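Local coordinates for extracellular subtilisin-like serine proteinase (Vibrio sp. PA-44, PDB 1SH7), which probably hydrolyses peptide bonds within proteins as the calcium-binding catalytic part of a cold-adapted, extracellular serine endopeptidase of the subtilisin family, at residues V141-I145 / V170-V174; F151-A155 / G173-G177; S182-S186 / K257-R262; L249-S254 / K267-A273. All blocks are in the same frame, centred on the assembly; numbering follows the deposited sequence.

Contact 1: residues V141-I145 / V170-V174. With CA (calcium ion), chain C.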
# COMPACT_ATOMS: atom_id res chain seq x y z
N VAL A 141 0.73 -4.09 -15.46
CA VAL A 141 0.08 -3.36 -14.38
C VAL A 141 -1.03 -2.52 -14.97
O VAL A 141 -2.15 -2.53 -14.45
CB VAL A 141 1.08 -2.53 -13.57
CG1 VAL A 141 0.38 -1.56 -12.63
CG2 VAL A 141 1.97 -3.47 -12.81
N GLN A 142 -0.74 -1.86 -16.08
CA GLN A 142 -1.73 -1.05 -16.77
C GLN A 142 -2.94 -1.87 -17.16
O GLN A 142 -4.08 -1.40 -17.04
CB GLN A 142 -1.10 -0.41 -17.98
CG GLN A 142 -1.94 0.62 -18.68
CD GLN A 142 -1.05 1.47 -19.58
OE1 GLN A 142 -0.89 1.16 -20.75
NE2 GLN A 142 -0.40 2.51 -18.99
N GLY A 143 -2.69 -3.09 -17.62
CA GLY A 143 -3.71 -4.05 -17.96
C GLY A 143 -4.58 -4.50 -16.80
O GLY A 143 -5.80 -4.59 -16.94
N ALA A 144 -3.98 -4.78 -15.64
CA ALA A 144 -4.72 -5.20 -14.46
C ALA A 144 -5.60 -4.07 -13.96
O ALA A 144 -6.74 -4.30 -13.55
CB ALA A 144 -3.76 -5.69 -13.39
N ILE A 145 -5.11 -2.84 -14.08
CA ILE A 145 -5.87 -1.64 -13.72
C ILE A 145 -7.05 -1.44 -14.65
O ILE A 145 -8.15 -1.17 -14.19
CB ILE A 145 -4.98 -0.40 -13.66
CG1 ILE A 145 -3.95 -0.51 -12.54
CG2 ILE A 145 -5.79 0.86 -13.34
CD1 ILE A 145 -2.78 0.38 -12.71
N VAL A 170 4.13 3.86 -13.77
CA VAL A 170 2.86 3.62 -14.51
C VAL A 170 1.84 4.70 -14.17
O VAL A 170 1.37 4.76 -13.02
CB VAL A 170 2.26 2.24 -14.19
CG1 VAL A 170 0.83 2.10 -14.76
CG2 VAL A 170 3.14 1.13 -14.75
N PRO A 171 1.51 5.58 -15.12
CA PRO A 171 0.64 6.70 -14.77
C PRO A 171 -0.62 6.30 -14.00
O PRO A 171 -0.88 6.92 -12.98
CB PRO A 171 0.33 7.33 -16.13
CG PRO A 171 1.59 7.04 -16.93
CD PRO A 171 1.96 5.68 -16.52
N SER A 172 -1.34 5.25 -14.40
CA SER A 172 -2.66 4.96 -13.79
C SER A 172 -2.62 4.22 -12.44
O SER A 172 -3.63 3.96 -11.81
CB SER A 172 -3.57 4.25 -14.80
OG SER A 172 -3.05 2.98 -15.11
N GLY A 173 -1.41 3.94 -11.99
CA GLY A 173 -1.16 3.43 -10.67
C GLY A 173 -1.16 4.57 -9.69
O GLY A 173 -0.99 5.73 -10.07
N VAL A 174 -1.35 4.24 -8.42
CA VAL A 174 -1.24 5.19 -7.35
C VAL A 174 0.09 4.94 -6.68
O VAL A 174 0.28 3.92 -6.01
CB VAL A 174 -2.37 5.04 -6.32
CG1 VAL A 174 -2.22 6.09 -5.24
CG2 VAL A 174 -3.77 5.12 -6.98
CA CA C . -0.45 7.94 -10.78
O HOH W 1 -1.25 4.10 -17.15
O HOH W 2 -4.65 1.34 -17.03
O HOH W 3 1.59 6.59 -11.05
O HOH W 4 -2.78 8.13 -10.72
O HOH W 5 -0.93 9.80 -12.45
O HOH W 6 1.41 9.42 -10.78
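Ile145 and Val141, one turn apart on helix 135-146, point toward the loop 170-174 and make its apolar contacts. Val170 CG1 lies 4.3 Å from Val141 CG1 and 4.5 Å from Ile145 CD1, and so faces both helical side chains with one methyl. With its CG1 branch anti to the carbonyl carbon (chi1 -65°), Ile145 presents both CG2 and CD1 to Ser172. The closer methyl, CD1, sits 3.5 Å from Ser172 OG and also brushes the backbone of Gly173.

The polar link across the contact runs through water. One molecule accepts a hydrogen bond from Gln142 NE2 at 2.6 Å and also bonds Ser172 OG. A second donates to the backbone oxygen Gln142 O at 2.8 Å and meets the same hydroxyl. Ser172 OG therefore has two water partners, each tied to Gln142.

Metal coordination shapes the other side of the loop. Val170 to Gly173 form a type I beta turn, closed by Gly173 N donating to Val170 O at 3.1 Å. From this turn Pro171 O and Gly173 O bind calcium at 2.5 and 2.4 Å, respectively, while one metal-bound water donates to Val170 O. Asp196 adds a carboxylate to the site.

The loop is thus gripped by unlike means on its two flanks: carbonyl ligation of calcium on one, methyl packing and water bridges on the other. The hydrated link to the helix suggests a contact more adaptable than the metal site, which would be expected to fix the turn.

Contact 2: residues F151-A155 / G173-G177. With CA (calcium ion), chain C.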
# COMPACT_ATOMS: atom_id res chain seq x y z
N PHE A 151 -4.23 -0.34 -8.25
CA PHE A 151 -2.91 -0.77 -7.87
C PHE A 151 -2.18 0.34 -7.14
O PHE A 151 -2.01 1.45 -7.70
CB PHE A 151 -2.10 -1.20 -9.11
CG PHE A 151 -2.24 -2.67 -9.47
CD1 PHE A 151 -3.45 -3.16 -9.91
CD2 PHE A 151 -1.18 -3.53 -9.34
CE1 PHE A 151 -3.64 -4.48 -10.20
CE2 PHE A 151 -1.31 -4.85 -9.65
CZ PHE A 151 -2.55 -5.35 -10.10
N MET A 152 -1.75 0.04 -5.91
CA MET A 152 -0.90 0.91 -5.09
C MET A 152 0.57 0.46 -5.26
O MET A 152 0.87 -0.70 -5.12
CB MET A 152 -1.31 0.84 -3.62
CG MET A 152 -2.83 0.90 -3.36
SD MET A 152 -3.55 2.45 -3.80
CE MET A 152 -4.39 2.03 -5.29
N LEU A 153 1.46 1.40 -5.59
CA LEU A 153 2.84 1.12 -6.02
C LEU A 153 3.84 1.92 -5.19
O LEU A 153 3.65 3.11 -5.01
CB LEU A 153 3.01 1.51 -7.50
CG LEU A 153 1.91 1.00 -8.44
CD1 LEU A 153 2.06 1.63 -9.83
CD2 LEU A 153 1.91 -0.50 -8.51
N ALA A 154 4.92 1.29 -4.69
CA ALA A 154 5.93 2.01 -3.95
C ALA A 154 6.77 2.88 -4.88
O ALA A 154 7.17 2.45 -5.96
CB ALA A 154 6.80 1.07 -3.20
N ALA A 155 7.05 4.11 -4.45
CA ALA A 155 7.82 5.05 -5.28
C ALA A 155 9.30 4.63 -5.42
O ALA A 155 9.92 4.91 -6.45
CB ALA A 155 7.75 6.46 -4.72
N GLY A 173 -1.41 3.94 -11.99
CA GLY A 173 -1.16 3.43 -10.67
C GLY A 173 -1.16 4.57 -9.69
O GLY A 173 -0.99 5.73 -10.07
N VAL A 174 -1.35 4.24 -8.42
CA VAL A 174 -1.24 5.19 -7.35
C VAL A 174 0.09 4.94 -6.68
O VAL A 174 0.28 3.92 -6.01
CB VAL A 174 -2.37 5.04 -6.32
CG1 VAL A 174 -2.22 6.09 -5.24
CG2 VAL A 174 -3.77 5.12 -6.98
N THR A 175 1.02 5.87 -6.91
CA THR A 175 2.44 5.74 -6.57
C THR A 175 2.71 6.55 -5.30
O THR A 175 2.38 7.74 -5.22
CB THR A 175 3.28 6.26 -7.73
OG1 THR A 175 2.99 5.50 -8.92
CG2 THR A 175 4.80 6.08 -7.47
N VAL A 176 3.31 5.91 -4.32
CA VAL A 176 3.31 6.40 -2.96
C VAL A 176 4.70 6.67 -2.45
O VAL A 176 5.54 5.77 -2.39
CB VAL A 176 2.67 5.36 -2.00
CG1 VAL A 176 2.58 5.95 -0.57
CG2 VAL A 176 1.33 4.91 -2.53
N GLY A 177 4.96 7.93 -2.10
CA GLY A 177 6.15 8.32 -1.35
C GLY A 177 5.95 8.23 0.15
O GLY A 177 4.83 8.03 0.67
CA CA C . -0.45 7.94 -10.78
O HOH W 3 1.59 6.59 -11.05
O HOH W 4 -2.78 8.13 -10.72
O HOH W 5 -0.93 9.80 -12.45
O HOH W 6 1.41 9.42 -10.78
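Met152 lies alongside Val174, the two side chains pointing the same way from neighbouring strands, with Met152 CE 3.6 Å from Val174 CG2. Bends at its second and third torsions (chi2 -66°) bring the sulfur and then the terminal methyl against the valine. From Leu153, on the reverse side of the sheet, CD1 rests 3.8 Å from Gly173 CA, directly against the glycine backbone.

Four backbone hydrogen bonds join the strands in parallel register, pairing Met152 with Val174, Leu153 with Thr175 and Ala154 with Val176. Val174 N reaches Phe151 O at 3.0 Å in an almost straight bond (177° at the hydrogen). Leu153 N then donates to Val174 O at 2.8 Å, and Val176 N to Leu153 O at 2.9 Å. Past the strand end, Ala155 N approaches Val176 O from above the carbonyl plane, 41° out of it, as the chain turns away. Thr175 CG2 meets Ala155 CA, while its OG1 bonds Ala168 O and a calcium-bound water.

Phe151 packs on helix 135-146, Met152 and Ala154 on helix 219-236. Ala154 also touches the bound phenylmethanesulfonic acid, close to Ser220, the predicted nucleophile, whereas Gly173 O ligates calcium. These two strands belong to the central parallel sheet of the subtilase fold, flanked by helices and carrying the active site at its strand ends.

Contact 3: residues S182-S186 / K257-R262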
# COMPACT_ATOMS: atom_id res chain seq x y z
N SER A 182 7.14 13.67 11.77
CA SER A 182 7.32 15.12 11.76
C SER A 182 6.79 15.80 10.50
O SER A 182 7.02 16.98 10.29
CB SER A 182 8.79 15.47 11.96
OG SER A 182 9.53 15.20 10.79
N ASP A 183 6.10 15.05 9.67
CA ASP A 183 5.63 15.48 8.36
C ASP A 183 6.70 15.83 7.34
O ASP A 183 6.40 16.43 6.33
CB ASP A 183 4.59 16.61 8.50
CG ASP A 183 3.19 16.07 8.79
OD1 ASP A 183 3.00 14.82 8.76
OD2 ASP A 183 2.22 16.83 9.06
N SER A 184 7.95 15.44 7.57
CA SER A 184 8.93 15.54 6.49
C SER A 184 8.79 14.36 5.55
O SER A 184 8.49 13.26 5.97
CB SER A 184 10.37 15.56 7.03
OG SER A 184 11.32 15.63 5.95
N ARG A 185 9.03 14.60 4.26
CA ARG A 185 9.39 13.51 3.37
C ARG A 185 10.54 12.73 4.01
O ARG A 185 11.45 13.35 4.51
CB ARG A 185 9.88 14.09 2.03
CG ARG A 185 10.30 13.04 1.00
CD ARG A 185 10.93 13.57 -0.30
NE ARG A 185 12.23 14.23 -0.07
CZ ARG A 185 13.44 13.70 -0.27
NH1 ARG A 185 13.60 12.47 -0.73
NH2 ARG A 185 14.51 14.44 0.01
N SER A 186 10.47 11.40 4.03
CA SER A 186 11.60 10.57 4.51
C SER A 186 12.76 10.84 3.59
O SER A 186 12.58 10.94 2.36
CB SER A 186 11.23 9.09 4.47
OG SER A 186 10.02 8.86 5.17
N LYS A 257 0.88 19.81 3.87
CA LYS A 257 1.37 19.44 5.22
C LYS A 257 2.83 18.97 5.27
O LYS A 257 3.47 18.99 6.35
CB LYS A 257 0.50 18.34 5.84
CG LYS A 257 -0.97 18.57 5.68
CD LYS A 257 -1.41 19.83 6.37
CE LYS A 257 -2.90 19.97 6.23
NZ LYS A 257 -3.43 21.25 6.82
N VAL A 258 3.34 18.53 4.13
CA VAL A 258 4.62 17.81 4.06
C VAL A 258 5.75 18.78 3.76
O VAL A 258 5.58 19.66 2.93
CB VAL A 258 4.55 16.69 2.96
CG1 VAL A 258 5.91 15.89 2.87
CG2 VAL A 258 3.37 15.76 3.18
N SER A 259 6.90 18.62 4.43
CA SER A 259 8.11 19.39 4.14
C SER A 259 9.10 18.59 3.29
O SER A 259 9.10 17.35 3.28
CB SER A 259 8.80 19.87 5.43
OG SER A 259 9.07 18.78 6.29
N ASP A 260 9.94 19.30 2.54
CA ASP A 260 10.92 18.68 1.64
C ASP A 260 10.33 17.76 0.55
O ASP A 260 10.84 16.67 0.27
CB ASP A 260 12.01 17.98 2.45
CG ASP A 260 13.23 17.67 1.63
OD1 ASP A 260 13.87 16.62 1.85
OD2 ASP A 260 13.59 18.43 0.69
N THR A 261 9.27 18.23 -0.12
CA THR A 261 8.59 17.48 -1.16
C THR A 261 9.38 17.42 -2.45
O THR A 261 9.14 16.55 -3.30
CB THR A 261 7.24 18.12 -1.45
OG1 THR A 261 7.39 19.53 -1.66
CG2 THR A 261 6.30 18.00 -0.20
N ARG A 262 10.27 18.39 -2.66
CA ARG A 262 11.29 18.24 -3.70
C ARG A 262 10.67 18.04 -5.09
O ARG A 262 11.11 17.16 -5.84
CB ARG A 262 12.06 16.95 -3.43
CG ARG A 262 13.32 17.07 -2.79
CD ARG A 262 14.19 15.93 -3.21
NE ARG A 262 14.77 16.21 -4.53
CZ ARG A 262 16.02 15.90 -4.87
NH1 ARG A 262 16.83 15.29 -4.03
NH2 ARG A 262 16.45 16.20 -6.08
O HOH W 7 7.75 18.86 8.41
O HOH W 8 2.38 19.39 8.96
O HOH W 9 13.76 14.51 3.51
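Arg185 runs straight out from its backbone, CG opposite the amide nitrogen (chi1 -180°), until a bend at chi3 (65°) swings its guanidinium onto Asp260. The grip is side-on and uses two nitrogens for two acceptors. NE donates to the backbone oxygen Asp260 O at 2.8 Å, close to the guanidinium plane. NH2 forms a salt bridge to Asp260 OD1 at 2.9 Å, met from 39° above the carboxylate plane.

Arg262 lays CD over one face of this guanidinium, toward its rim, 3.6 Å from Arg185 NH2, and goes on to a cation-pi contact with Trp191. On the remaining nitrogen, NH1, Arg185 bonds Ser189 O and Asn159 OD1.

Beside the ion pair the two loops, one between strands 174-179 and 197-200, the other between strands 254-255 and 267-268, are joined by a single beta bridge between Ser184 and Ser259. Ser259 N donates to Asp183 O, and Arg185 N to Ser259 O, each at 2.9 Å. Ser259 OG lies 3.2 Å from Ser184 CA. Asp183 CB packs on Lys257 O, and a water links that oxygen to Asp183 OD2, which also pairs with Arg10.

Arg185 thus ties both loops together through backbone and carboxylate acceptors. With hydrogen bonds from all three of its nitrogens, its rotation is probably well restrained, and the carboxylate of Asp260, together with the NH1 acceptors, would temper the nearness of the second arginine.

Contact 4: residues L249-S254 / K267-A273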
# COMPACT_ATOMS: atom_id res chain seq x y z
N LEU A 249 -8.79 9.34 -3.45
CA LEU A 249 -7.52 9.47 -2.72
C LEU A 249 -6.94 10.88 -2.83
O LEU A 249 -6.44 11.46 -1.86
CB LEU A 249 -6.50 8.43 -3.24
CG LEU A 249 -6.73 6.99 -2.77
CD1 LEU A 249 -5.79 6.04 -3.53
CD2 LEU A 249 -6.57 6.87 -1.19
N ASN A 250 -6.99 11.42 -4.05
CA ASN A 250 -6.58 12.79 -4.31
C ASN A 250 -7.43 13.86 -3.66
O ASN A 250 -6.90 14.77 -3.04
CB ASN A 250 -6.59 13.04 -5.82
CG ASN A 250 -5.30 12.64 -6.47
OD1 ASN A 250 -4.30 13.36 -6.36
ND2 ASN A 250 -5.31 11.50 -7.16
N SER A 251 -8.73 13.78 -3.82
CA SER A 251 -9.62 14.83 -3.34
C SER A 251 -9.74 14.82 -1.83
O SER A 251 -9.93 15.88 -1.25
CB SER A 251 -11.01 14.79 -4.02
OG SER A 251 -11.64 13.54 -3.86
N ARG A 252 -9.59 13.67 -1.21
CA ARG A 252 -9.63 13.56 0.26
C ARG A 252 -8.29 13.83 0.97
O ARG A 252 -8.27 14.03 2.20
CB ARG A 252 -10.14 12.19 0.67
CG ARG A 252 -11.59 11.97 0.31
CD ARG A 252 -12.10 10.61 0.62
NE ARG A 252 -13.56 10.58 0.44
CZ ARG A 252 -14.32 9.52 0.65
NH1 ARG A 252 -13.79 8.37 1.03
NH2 ARG A 252 -15.65 9.64 0.49
N ALA A 253 -7.18 13.89 0.22
CA ALA A 253 -5.86 13.99 0.82
C ALA A 253 -5.71 15.34 1.50
O ALA A 253 -6.27 16.33 1.07
CB ALA A 253 -4.75 13.83 -0.22
N SER A 254 -4.92 15.35 2.55
CA SER A 254 -4.49 16.58 3.23
C SER A 254 -3.44 17.30 2.41
O SER A 254 -2.48 16.69 1.93
CB SER A 254 -3.91 16.23 4.61
OG SER A 254 -4.82 15.46 5.36
N LYS A 267 0.51 16.25 -1.17
CA LYS A 267 -0.66 15.52 -0.71
C LYS A 267 -0.25 14.39 0.22
O LYS A 267 0.63 13.63 -0.10
CB LYS A 267 -1.42 14.93 -1.89
CG LYS A 267 -2.00 16.01 -2.86
CD LYS A 267 -3.00 15.36 -3.80
CE LYS A 267 -3.40 16.30 -4.96
NZ LYS A 267 -2.32 16.52 -5.97
N LEU A 268 -0.90 14.32 1.37
CA LEU A 268 -0.66 13.31 2.37
C LEU A 268 -1.94 12.49 2.58
O LEU A 268 -3.07 13.03 2.69
CB LEU A 268 -0.23 13.98 3.68
CG LEU A 268 0.07 13.11 4.89
CD1 LEU A 268 1.29 12.28 4.62
CD2 LEU A 268 0.22 13.94 6.16
N LEU A 269 -1.77 11.19 2.70
CA LEU A 269 -2.90 10.25 2.86
C LEU A 269 -3.79 10.61 4.02
O LEU A 269 -3.32 10.94 5.10
CB LEU A 269 -2.34 8.86 3.13
CG LEU A 269 -2.99 7.55 2.70
CD1 LEU A 269 -2.86 6.46 3.73
CD2 LEU A 269 -4.36 7.59 2.04
N TYR A 270 -5.10 10.53 3.76
CA TYR A 270 -6.15 10.78 4.72
C TYR A 270 -7.20 9.69 4.55
O TYR A 270 -7.61 9.40 3.44
CB TYR A 270 -6.76 12.16 4.49
CG TYR A 270 -7.83 12.61 5.45
CD1 TYR A 270 -7.51 13.02 6.75
CD2 TYR A 270 -9.17 12.68 5.05
CE1 TYR A 270 -8.50 13.50 7.62
CE2 TYR A 270 -10.15 13.14 5.90
CZ TYR A 270 -9.80 13.56 7.20
OH TYR A 270 -10.79 14.02 8.04
N SER A 271 -7.62 9.10 5.66
CA SER A 271 -8.34 7.83 5.65
C SER A 271 -9.86 7.98 5.70
O SER A 271 -10.58 6.99 5.53
CB SER A 271 -7.90 7.00 6.86
OG SER A 271 -8.32 7.60 8.08
N LEU A 272 -10.32 9.20 5.97
CA LEU A 272 -11.71 9.48 6.30
C LEU A 272 -12.47 10.10 5.14
O LEU A 272 -11.87 10.66 4.23
CB LEU A 272 -11.76 10.41 7.52
CG LEU A 272 -11.06 9.95 8.80
CD1 LEU A 272 -11.22 10.99 9.95
CD2 LEU A 272 -11.63 8.59 9.21
N ALA A 273 -13.80 10.02 5.19
CA ALA A 273 -14.63 10.38 4.06
C ALA A 273 -15.01 11.86 4.02
O ALA A 273 -16.19 12.19 4.15
CB ALA A 273 -15.91 9.51 4.05
O HOH W 10 -6.33 10.57 0.83
O HOH W 11 -1.71 13.34 -6.96
O HOH W 12 -3.63 13.32 6.45
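Leu249 opens the contact by laying CD2 against Leu269 CD2 at 4.0 Å, while its backbone oxygen shares a water with Tyr270 N. Asn250 crosses the lysine chain of the facing segment, OD1 standing 3.4 Å from Lys267 CE. A water bonded to that oxygen has a weak link to Lys267 NZ, which finds a firmer partner in Thr265; Asn250 ND2 turns back to Thr246 O.

Arg252 is extended from CG to NE (chi2 176°), and this carries its guanidinium along the backbone at Leu272 and Ala273. Ala273 CA sits over the centre of the flat group, 3.5 Å from Arg252 CZ, and NH1 forms a salt bridge with Glu236. The backbone oxygen of Arg252 lies 3.3 Å from Tyr270 CD2 and accepts a hydrogen bond from Arg14.

Ala253 packs CB at 3.5 Å against Leu268 O and also touches Lys267 CB. Ser254 then makes an antiparallel hydrogen-bonded pair with Leu268. Ser254 N donates to Leu268 O at 3.0 Å and Leu268 N returns a bond to Ser254 O at 2.9 Å. Ser254 OG bonds Arg14 and a water shared with Leu269 O.

This small two-stranded pairing follows closely on helix 242-252. Strand 197-200, at the edge of the main sheet, bonds Lys267 and Leu269 through Phe198; helix 219-236 packs on Leu249 and Leu269, and helix 6-11 on Leu268 and Leu269.

Overall arrangement
Contact 2 is the most central, fully buried and built on regular strand bonds. Contact 1, also largely buried, relies instead on methyl packing, water bridges and metal ligation; it shares Gly173 and Val174 with contact 2, both reach the same calcium, and Phe151 links the two. Contact 4, partly buried, meets both through Leu249, whose CD1 touches Val174, and mixes helix packing with a short antiparallel pair. Contact 3 lies farthest out, its centre about 19 Å from that of the chain, and relies on charge and loop-to-loop backbone bonds. Leu268 of contact 4 touches Asp183 and Val258 of contact 3, whereas contacts 1 and 3 stay about 14 Å apart at nearest atoms.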